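Local coordinates for protein benzyl alcohol dehydrogenase (Acinetobacter calcoaceticus, PDB 1F8F) that oxidises benzyl alcohol and probably related aromatic alcohols to the aldehydes with NAD as hydride acceptor, in the zinc-dependent alcohol dehydrogenase family, at residues L342-I351 against I362-I370; R114-H125 against V135-S143. All coordinates share one frame; numbering follows the deposited sequence.

Interaction 1: residues L342-I351 against I362-I370; sequences LVKFYAFDEI and ITLKPIIKI
Lys369 lies over one face of the Phe345 ring: CE stands 4.0 Å from the ring centroid as a CH-pi contact, and NZ makes a cation-pi contact 14° off the ring normal. The Phe348 ring takes Ile370 CG1 almost centrally over a face, while Ile368 CG2 nears its CD1 obliquely. On Tyr346, Lys344 NZ sits above one face toward the rim, and Thr363 OG1 lies at the edge in the ring plane, donating a 2.7 Å hydrogen bond to Tyr346 OH. With CG anti to the carbonyl carbon (chi1 -68°), the Tyr346 ring runs back beside Pro366, CE1 to CB 3.8 Å, and so brings its hydroxyl to Thr363; Asp357 of the intervening helix is that hydroxyl's other partner.

These groups flank parallel strands 343-347 and 365-369, the two strands of a beta-alpha-beta unit whose helix is 351-360. The backbone pairing is well supported in its middle, where Tyr346 N reaches Ile367 O at 3.1 Å and 168°. At its start Leu342 O accepts from Lys365 N at 2.9 Å. Near the NAD and zinc, Lys365 NZ forms a salt bridge with Glu66 OE1 and a hydrogen bond to Met43 O. The chemistry thus divides: backbone bonds join the strands, aromatic and aliphatic groups pack over the two faces, one lysine charge rests on a ring, and that of Lys365 is paired with Glu66.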
loop_
_atom_site.group_PDB
_atom_site.type_symbol
_atom_site.label_atom_id
_atom_site.label_comp_id
_atom_site.label_asym_id
_atom_site.label_seq_id
_atom_site.Cartn_x
_atom_site.Cartn_y
_atom_site.Cartn_z
ATOM N N LEU A 342 -31.229 11.692 -3.038
ATOM C CA LEU A 342 -30.789 13.054 -3.360
ATOM C C LEU A 342 -31.511 13.602 -4.595
ATOM O O LEU A 342 -31.260 14.728 -5.081
ATOM C CB LEU A 342 -29.279 12.968 -3.647
ATOM C CG LEU A 342 -28.439 12.156 -2.669
ATOM C CD1 LEU A 342 -26.950 12.074 -3.060
ATOM C CD2 LEU A 342 -28.494 12.728 -1.253
ATOM N N VAL A 343 -32.357 12.789 -5.226
ATOM C CA VAL A 343 -32.900 13.131 -6.528
ATOM C C VAL A 343 -34.265 13.748 -6.701
ATOM O O VAL A 343 -35.172 13.207 -6.060
ATOM C CB VAL A 343 -32.813 11.803 -7.363
ATOM C CG1 VAL A 343 -33.593 11.762 -8.633
ATOM C CG2 VAL A 343 -31.300 11.640 -7.695
ATOM N N LYS A 344 -34.385 14.712 -7.638
ATOM C CA LYS A 344 -35.708 15.223 -8.018
ATOM C C LYS A 344 -35.802 15.394 -9.547
ATOM O O LYS A 344 -34.919 15.966 -10.194
ATOM C CB LYS A 344 -36.047 16.530 -7.312
ATOM C CG LYS A 344 -37.376 17.166 -7.673
ATOM C CD LYS A 344 -37.503 18.607 -7.172
ATOM C CE LYS A 344 -38.899 19.206 -7.151
ATOM N NZ LYS A 344 -39.464 19.373 -8.525
ATOM N N PHE A 345 -36.830 14.854 -10.189
ATOM C CA PHE A 345 -37.028 14.875 -11.631
ATOM C C PHE A 345 -37.706 16.119 -12.194
ATOM O O PHE A 345 -38.640 16.640 -11.589
ATOM C CB PHE A 345 -37.852 13.650 -12.034
ATOM C CG PHE A 345 -37.207 12.309 -11.895
ATOM C CD1 PHE A 345 -36.221 11.878 -12.756
ATOM C CD2 PHE A 345 -37.642 11.413 -10.911
ATOM C CE1 PHE A 345 -35.634 10.622 -12.644
ATOM C CE2 PHE A 345 -37.067 10.158 -10.782
ATOM C CZ PHE A 345 -36.046 9.756 -11.651
ATOM N N TYR A 346 -37.274 16.700 -13.297
ATOM C CA TYR A 346 -37.863 17.841 -13.955
ATOM C C TYR A 346 -38.170 17.511 -15.415
ATOM O O TYR A 346 -37.400 16.673 -15.901
ATOM C CB TYR A 346 -36.810 18.964 -13.937
ATOM C CG TYR A 346 -36.481 19.548 -12.580
ATOM C CD1 TYR A 346 -35.646 18.895 -11.678
ATOM C CD2 TYR A 346 -37.029 20.765 -12.213
ATOM C CE1 TYR A 346 -35.353 19.445 -10.441
ATOM C CE2 TYR A 346 -36.754 21.313 -10.968
ATOM C CZ TYR A 346 -35.912 20.654 -10.083
ATOM O OH TYR A 346 -35.657 21.220 -8.838
ATOM N N ALA A 347 -39.093 18.161 -16.114
ATOM C CA ALA A 347 -39.259 17.935 -17.549
ATOM C C ALA A 347 -38.176 18.628 -18.374
ATOM O O ALA A 347 -37.636 19.685 -17.947
ATOM C CB ALA A 347 -40.619 18.518 -17.966
ATOM N N PHE A 348 -37.881 18.189 -19.607
ATOM C CA PHE A 348 -36.893 18.819 -20.467
ATOM C C PHE A 348 -37.099 20.317 -20.649
ATOM O O PHE A 348 -36.171 21.107 -20.518
ATOM C CB PHE A 348 -36.872 18.141 -21.842
ATOM C CG PHE A 348 -35.596 18.281 -22.628
ATOM C CD1 PHE A 348 -34.438 18.789 -22.062
ATOM C CD2 PHE A 348 -35.534 17.845 -23.939
ATOM C CE1 PHE A 348 -33.258 18.906 -22.784
ATOM C CE2 PHE A 348 -34.371 17.953 -24.684
ATOM C CZ PHE A 348 -33.232 18.489 -24.110
ATOM N N ASP A 349 -38.369 20.750 -20.776
ATOM C CA ASP A 349 -38.672 22.166 -20.898
ATOM C C ASP A 349 -38.583 22.859 -19.552
ATOM O O ASP A 349 -38.904 24.054 -19.507
ATOM C CB ASP A 349 -40.010 22.401 -21.611
ATOM C CG ASP A 349 -41.221 21.896 -20.877
ATOM O OD1 ASP A 349 -41.230 21.660 -19.646
ATOM O OD2 ASP A 349 -42.286 21.692 -21.517
ATOM N N GLU A 350 -38.161 22.232 -18.450
ATOM C CA GLU A 350 -37.971 22.932 -17.188
ATOM C C GLU A 350 -36.488 22.975 -16.797
ATOM O O GLU A 350 -36.096 23.352 -15.689
ATOM C CB GLU A 350 -38.782 22.318 -16.055
ATOM C CG GLU A 350 -40.255 22.056 -16.335
ATOM C CD GLU A 350 -40.938 21.143 -15.339
ATOM O OE1 GLU A 350 -40.369 20.140 -14.853
ATOM O OE2 GLU A 350 -42.113 21.454 -14.994
ATOM N N ILE A 351 -35.595 22.703 -17.727
ATOM C CA ILE A 351 -34.155 22.630 -17.502
ATOM C C ILE A 351 -33.594 23.908 -16.912
ATOM O O ILE A 351 -32.846 23.756 -15.927
ATOM C CB ILE A 351 -33.440 22.116 -18.759
ATOM C CG1 ILE A 351 -31.979 21.755 -18.411
ATOM C CG2 ILE A 351 -33.498 23.182 -19.857
ATOM C CD1 ILE A 351 -31.108 21.416 -19.605
ATOM N N ILE A 362 -32.409 23.889 -2.685
ATOM C CA ILE A 362 -33.547 23.023 -2.365
ATOM C C ILE A 362 -33.415 21.697 -3.111
ATOM O O ILE A 362 -33.955 20.695 -2.661
ATOM C CB ILE A 362 -34.971 23.542 -2.610
ATOM C CG1 ILE A 362 -35.133 24.116 -4.017
ATOM C CG2 ILE A 362 -35.427 24.548 -1.557
ATOM C CD1 ILE A 362 -35.712 23.086 -4.963
ATOM N N THR A 363 -32.723 21.689 -4.238
ATOM C CA THR A 363 -32.564 20.438 -4.981
ATOM C C THR A 363 -31.097 20.022 -4.960
ATOM O O THR A 363 -30.262 20.740 -5.547
ATOM C CB THR A 363 -33.033 20.589 -6.439
ATOM O OG1 THR A 363 -34.463 20.782 -6.443
ATOM C CG2 THR A 363 -32.720 19.389 -7.302
ATOM N N LEU A 364 -30.888 18.825 -4.424
ATOM C CA LEU A 364 -29.565 18.235 -4.293
ATOM C C LEU A 364 -29.029 17.757 -5.648
ATOM O O LEU A 364 -27.941 18.141 -6.041
ATOM C CB LEU A 364 -29.493 17.054 -3.336
ATOM C CG LEU A 364 -29.400 17.247 -1.826
ATOM C CD1 LEU A 364 -28.001 17.713 -1.437
ATOM C CD2 LEU A 364 -30.437 18.242 -1.314
ATOM N N LYS A 365 -29.790 16.912 -6.308
ATOM C CA LYS A 365 -29.440 16.376 -7.620
ATOM C C LYS A 365 -30.606 16.342 -8.606
ATOM O O LYS A 365 -31.310 15.340 -8.703
ATOM C CB LYS A 365 -28.823 14.950 -7.454
ATOM C CG LYS A 365 -28.600 14.174 -8.731
ATOM C CD LYS A 365 -27.647 14.917 -9.688
ATOM C CE LYS A 365 -26.243 15.069 -9.117
ATOM N NZ LYS A 365 -25.337 15.860 -10.033
ATOM N N PRO A 366 -30.711 17.312 -9.480
ATOM C CA PRO A 366 -31.730 17.296 -10.561
ATOM C C PRO A 366 -31.422 16.278 -11.632
ATOM O O PRO A 366 -30.255 15.937 -11.901
ATOM C CB PRO A 366 -31.708 18.705 -11.107
ATOM C CG PRO A 366 -30.697 19.520 -10.328
ATOM C CD PRO A 366 -29.844 18.523 -9.559
ATOM N N ILE A 367 -32.408 15.713 -12.308
ATOM C CA ILE A 367 -32.374 14.769 -13.410
ATOM C C ILE A 367 -33.376 15.184 -14.492
ATOM O O ILE A 367 -34.556 15.441 -14.219
ATOM C CB ILE A 367 -32.603 13.302 -13.080
ATOM C CG1 ILE A 367 -31.635 12.786 -11.998
ATOM C CG2 ILE A 367 -32.378 12.481 -14.366
ATOM C CD1 ILE A 367 -31.644 11.294 -11.723
ATOM N N ILE A 368 -32.846 15.667 -15.618
ATOM C CA ILE A 368 -33.657 16.126 -16.742
ATOM C C ILE A 368 -34.176 14.902 -17.477
ATOM O O ILE A 368 -33.405 14.149 -18.109
ATOM C CB ILE A 368 -32.849 17.093 -17.664
ATOM C CG1 ILE A 368 -32.237 18.232 -16.899
ATOM C CG2 ILE A 368 -33.792 17.727 -18.714
ATOM C CD1 ILE A 368 -30.824 18.310 -16.429
ATOM N N LYS A 369 -35.471 14.630 -17.399
ATOM C CA LYS A 369 -36.118 13.555 -18.164
ATOM C C LYS A 369 -36.271 14.007 -19.624
ATOM O O LYS A 369 -36.800 15.089 -19.826
ATOM C CB LYS A 369 -37.487 13.131 -17.698
ATOM C CG LYS A 369 -37.546 12.228 -16.487
ATOM C CD LYS A 369 -39.034 11.842 -16.266
ATOM C CE LYS A 369 -39.206 11.380 -14.824
ATOM N NZ LYS A 369 -40.261 10.330 -14.695
ATOM N N ILE A 370 -35.735 13.236 -20.538
ATOM C CA ILE A 370 -35.631 13.540 -21.947
ATOM C C ILE A 370 -36.464 12.662 -22.874
ATOM O O ILE A 370 -37.279 13.221 -23.598
ATOM C CB ILE A 370 -34.137 13.505 -22.308
ATOM C CG1 ILE A 370 -33.452 14.691 -21.617
ATOM C CG2 ILE A 370 -33.937 13.561 -23.819
ATOM C CD1 ILE A 370 -31.940 14.722 -21.662
HETATM O O HOH W 1 -32.717 17.083 -4.112
#

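Interaction 2: residues R114-H125 against V135-S143; sequences RNFSGADSEGNH and VNDHFFAQS. With SO4 (sulfate ion), chain D.
Asp120 OD1 is gripped by two backbone amides, Glu122 N in an Asx turn and Gly123 N in an Asx motif, while CB of Asp120 lies over one face of the His138 ring, 3.9 Å from its centroid. At the edge of that ring ND1 donates to Asp137 OD1 in the ring plane. The same oxygen lies at the edge of the His125 ring, with Val135 O above a face, and Asp137 OD2 accepts from Ala126 N. Two backbone bonds join these irregular loop segments of the GroES-like domain, neither containing a strand: Gly118 O receives the N-H of Asp137 at 2.9 Å, bent (133° at the hydrogen) with the donor tilted from the carbonyl plane, and Phe140 N meets Asn115 O in the carbonyl plane on a lone pair, at 3.0 Å and 166°.

Deeper in, Asn115 CB covers a face of the Phe140 ring, whose edge points at the face of Phe116 in a T-shaped pair (planes at 71°). Phe140 also stacks on the zinc ligand His65, bordering the metal site. Arg114 NH2, salt-bridged to Glu110, weakly binds a sulfate, probably from the crystallisation liquor, and Ser121 OG donates to its O4 at 3.2 Å.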
loop_
_atom_site.group_PDB
_atom_site.type_symbol
_atom_site.label_atom_id
_atom_site.label_comp_id
_atom_site.label_asym_id
_atom_site.label_seq_id
_atom_site.Cartn_x
_atom_site.Cartn_y
_atom_site.Cartn_z
ATOM N N ARG A 114 -10.416 15.990 -23.892
ATOM C CA ARG A 114 -11.489 15.083 -24.239
ATOM C C ARG A 114 -12.843 15.507 -23.675
ATOM O O ARG A 114 -13.838 15.098 -24.272
ATOM C CB ARG A 114 -11.181 13.633 -23.802
ATOM C CG ARG A 114 -10.296 12.955 -24.831
ATOM C CD ARG A 114 -9.579 11.702 -24.383
ATOM N NE ARG A 114 -8.557 11.308 -25.363
ATOM C CZ ARG A 114 -8.849 10.727 -26.513
ATOM N NH1 ARG A 114 -10.140 10.478 -26.737
ATOM N NH2 ARG A 114 -8.010 10.337 -27.461
ATOM N N ASN A 115 -12.837 16.287 -22.614
ATOM C CA ASN A 115 -14.042 16.732 -21.940
ATOM C C ASN A 115 -14.335 18.218 -22.049
ATOM O O ASN A 115 -15.473 18.643 -22.062
ATOM C CB ASN A 115 -13.876 16.421 -20.428
ATOM C CG ASN A 115 -13.726 14.902 -20.243
ATOM O OD1 ASN A 115 -14.650 14.167 -19.869
ATOM N ND2 ASN A 115 -12.562 14.305 -20.509
ATOM N N PHE A 116 -13.262 18.998 -22.097
ATOM C CA PHE A 116 -13.360 20.449 -22.093
ATOM C C PHE A 116 -13.017 21.193 -23.365
ATOM O O PHE A 116 -13.294 22.401 -23.365
ATOM C CB PHE A 116 -12.449 20.957 -20.949
ATOM C CG PHE A 116 -12.992 20.737 -19.564
ATOM C CD1 PHE A 116 -14.183 21.370 -19.238
ATOM C CD2 PHE A 116 -12.366 19.987 -18.584
ATOM C CE1 PHE A 116 -14.752 21.254 -17.993
ATOM C CE2 PHE A 116 -12.927 19.834 -17.326
ATOM C CZ PHE A 116 -14.118 20.484 -17.031
ATOM N N SER A 117 -12.488 20.576 -24.408
ATOM C CA SER A 117 -12.085 21.271 -25.614
ATOM C C SER A 117 -13.244 21.883 -26.402
ATOM O O SER A 117 -13.195 23.036 -26.813
ATOM C CB SER A 117 -11.320 20.319 -26.545
ATOM O OG SER A 117 -12.143 19.262 -26.997
ATOM N N GLY A 118 -14.289 21.097 -26.559
ATOM C CA GLY A 118 -15.495 21.475 -27.254
ATOM C C GLY A 118 -15.571 20.716 -28.567
ATOM O O GLY A 118 -16.571 20.834 -29.274
ATOM N N ALA A 119 -14.589 19.852 -28.822
ATOM C CA ALA A 119 -14.585 19.081 -30.053
ATOM C C ALA A 119 -13.894 17.729 -29.942
ATOM O O ALA A 119 -13.745 17.170 -28.867
ATOM C CB ALA A 119 -13.859 19.941 -31.089
ATOM N N ASP A 120 -13.549 17.172 -31.118
ATOM C CA ASP A 120 -12.883 15.872 -31.119
ATOM C C ASP A 120 -11.376 16.054 -31.264
ATOM O O ASP A 120 -10.861 17.122 -30.962
ATOM C CB ASP A 120 -13.434 14.868 -32.090
ATOM C CG ASP A 120 -13.363 15.169 -33.572
ATOM O OD1 ASP A 120 -12.737 16.141 -34.036
ATOM O OD2 ASP A 120 -13.981 14.363 -34.307
ATOM N N SER A 121 -10.697 14.978 -31.635
ATOM C CA SER A 121 -9.253 14.963 -31.805
ATOM C C SER A 121 -8.786 15.920 -32.897
ATOM O O SER A 121 -7.692 16.469 -32.760
ATOM C CB SER A 121 -8.734 13.561 -32.161
ATOM O OG SER A 121 -8.692 12.735 -31.009
ATOM N N GLU A 122 -9.589 16.095 -33.948
ATOM C CA GLU A 122 -9.231 16.982 -35.038
ATOM C C GLU A 122 -9.892 18.349 -35.051
ATOM O O GLU A 122 -9.315 19.289 -35.605
ATOM C CB GLU A 122 -9.540 16.248 -36.351
ATOM C CG GLU A 122 -8.657 15.022 -36.531
ATOM C CD GLU A 122 -9.368 13.745 -36.154
ATOM O OE1 GLU A 122 -10.522 13.558 -36.598
ATOM O OE2 GLU A 122 -8.798 12.918 -35.425
ATOM N N GLY A 123 -11.089 18.480 -34.470
ATOM C CA GLY A 123 -11.804 19.759 -34.459
ATOM C C GLY A 123 -13.181 19.562 -35.101
ATOM O O GLY A 123 -14.015 20.452 -35.213
ATOM N N ASN A 124 -13.368 18.322 -35.531
ATOM C CA ASN A 124 -14.609 17.863 -36.120
ATOM C C ASN A 124 -15.655 17.812 -35.014
ATOM O O ASN A 124 -15.299 17.577 -33.849
ATOM C CB ASN A 124 -14.385 16.473 -36.723
ATOM C CG ASN A 124 -13.543 16.533 -37.981
ATOM O OD1 ASN A 124 -12.939 17.557 -38.310
ATOM N ND2 ASN A 124 -13.516 15.442 -38.744
ATOM N N HIS A 125 -16.899 18.108 -35.369
ATOM C CA HIS A 125 -17.952 18.056 -34.359
ATOM C C HIS A 125 -18.859 16.929 -34.802
ATOM O O HIS A 125 -18.856 16.708 -36.010
ATOM C CB HIS A 125 -18.641 19.379 -34.219
ATOM C CG HIS A 125 -17.802 20.450 -33.605
ATOM N ND1 HIS A 125 -17.237 21.449 -34.358
ATOM C CD2 HIS A 125 -17.428 20.716 -32.341
ATOM C CE1 HIS A 125 -16.559 22.275 -33.584
ATOM N NE2 HIS A 125 -16.651 21.856 -32.335
ATOM N N VAL A 135 -21.494 24.960 -33.729
ATOM C CA VAL A 135 -21.970 24.275 -32.513
ATOM C C VAL A 135 -21.025 23.213 -31.963
ATOM O O VAL A 135 -20.822 22.115 -32.453
ATOM C CB VAL A 135 -23.416 23.765 -32.625
ATOM C CG1 VAL A 135 -23.625 22.484 -33.412
ATOM C CG2 VAL A 135 -24.000 23.625 -31.212
ATOM N N ASN A 136 -20.383 23.564 -30.855
ATOM C CA ASN A 136 -19.448 22.758 -30.087
ATOM C C ASN A 136 -20.110 21.622 -29.330
ATOM O O ASN A 136 -21.181 21.783 -28.737
ATOM C CB ASN A 136 -18.710 23.689 -29.109
ATOM C CG ASN A 136 -17.803 24.596 -29.938
ATOM O OD1 ASN A 136 -17.309 24.130 -30.985
ATOM N ND2 ASN A 136 -17.598 25.830 -29.510
ATOM N N ASP A 137 -19.494 20.447 -29.362
ATOM C CA ASP A 137 -19.998 19.240 -28.737
ATOM C C ASP A 137 -18.916 18.400 -28.062
ATOM O O ASP A 137 -17.915 18.913 -27.558
ATOM C CB ASP A 137 -20.721 18.436 -29.816
ATOM C CG ASP A 137 -19.787 17.804 -30.837
ATOM O OD1 ASP A 137 -18.677 18.341 -30.965
ATOM O OD2 ASP A 137 -20.175 16.784 -31.455
ATOM N N HIS A 138 -19.115 17.085 -27.943
ATOM C CA HIS A 138 -18.129 16.230 -27.279
ATOM C C HIS A 138 -17.824 16.625 -25.854
ATOM O O HIS A 138 -16.682 16.420 -25.419
ATOM C CB HIS A 138 -16.770 16.334 -28.051
ATOM C CG HIS A 138 -16.775 15.424 -29.223
ATOM N ND1 HIS A 138 -17.205 15.818 -30.469
ATOM C CD2 HIS A 138 -16.421 14.123 -29.356
ATOM C CE1 HIS A 138 -17.138 14.796 -31.310
ATOM N NE2 HIS A 138 -16.634 13.761 -30.675
ATOM N N PHE A 139 -18.776 17.188 -25.126
ATOM C CA PHE A 139 -18.579 17.722 -23.784
ATOM C C PHE A 139 -18.610 16.591 -22.767
ATOM O O PHE A 139 -19.562 15.843 -22.617
ATOM C CB PHE A 139 -19.646 18.783 -23.487
ATOM C CG PHE A 139 -19.543 19.352 -22.096
ATOM C CD1 PHE A 139 -18.418 20.039 -21.712
ATOM C CD2 PHE A 139 -20.595 19.215 -21.184
ATOM C CE1 PHE A 139 -18.312 20.602 -20.477
ATOM C CE2 PHE A 139 -20.472 19.762 -19.920
ATOM C CZ PHE A 139 -19.329 20.452 -19.560
ATOM N N PHE A 140 -17.475 16.381 -22.117
ATOM C CA PHE A 140 -17.200 15.253 -21.252
ATOM C C PHE A 140 -17.410 14.008 -22.131
ATOM O O PHE A 140 -17.983 13.025 -21.686
ATOM C CB PHE A 140 -18.038 15.227 -19.983
ATOM C CG PHE A 140 -17.542 16.088 -18.833
ATOM C CD1 PHE A 140 -17.476 17.454 -18.819
ATOM C CD2 PHE A 140 -17.127 15.352 -17.704
ATOM C CE1 PHE A 140 -16.998 18.099 -17.703
ATOM C CE2 PHE A 140 -16.653 15.993 -16.575
ATOM C CZ PHE A 140 -16.587 17.385 -16.573
ATOM N N ALA A 141 -17.102 14.079 -23.424
ATOM C CA ALA A 141 -17.295 13.039 -24.411
ATOM C C ALA A 141 -18.708 12.489 -24.528
ATOM O O ALA A 141 -18.922 11.298 -24.853
ATOM C CB ALA A 141 -16.298 11.876 -24.151
ATOM N N GLN A 142 -19.716 13.358 -24.324
ATOM C CA GLN A 142 -21.097 12.909 -24.459
ATOM C C GLN A 142 -22.039 14.030 -24.904
ATOM O O GLN A 142 -22.916 13.764 -25.743
ATOM C CB GLN A 142 -21.593 12.269 -23.159
ATOM C CG GLN A 142 -21.626 13.165 -21.914
ATOM C CD GLN A 142 -21.982 12.223 -20.779
ATOM O OE1 GLN A 142 -23.096 11.948 -20.343
ATOM N NE2 GLN A 142 -20.876 11.673 -20.237
ATOM N N SER A 143 -21.925 15.201 -24.302
ATOM C CA SER A 143 -22.863 16.305 -24.663
ATOM C C SER A 143 -24.278 15.760 -24.457
ATOM O O SER A 143 -24.991 15.645 -25.415
ATOM C CB SER A 143 -22.592 16.683 -26.123
ATOM O OG SER A 143 -21.767 17.833 -26.222
HETATM S S SO4 D . -8.799 9.055 -30.965
HETATM O O1 SO4 D . -9.107 9.074 -32.436
HETATM O O2 SO4 D . -7.450 9.683 -30.753
HETATM O O3 SO4 D . -8.858 7.666 -30.427
HETATM O O4 SO4 D . -9.840 9.893 -30.276
HETATM O O HOH W 2 -14.232 18.247 -25.293
#

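Along the chain the contacts come in series, the loop pairing of 114-125 with 135-143 closing well before the parallel strand pair 343-347 and 365-369 opens. Their centres lie 24 Å apart and their nearest atoms about 8 Å, without touching. A mixed sheet relates them: strand 365-369 pairs with strand 33-42, which also pairs with strand 148-152, the strand that follows the loops of interaction 2. Thus the C-terminal strands are sheet partners of the GroES-like part of the chain. Both contacts approach the zinc held by Cys44, His65 and Cys173, Lys365 at about 6 Å and Phe140 at about 5 Å by side chain, so two distant parts of the sequence each bring a side chain close to the same zinc.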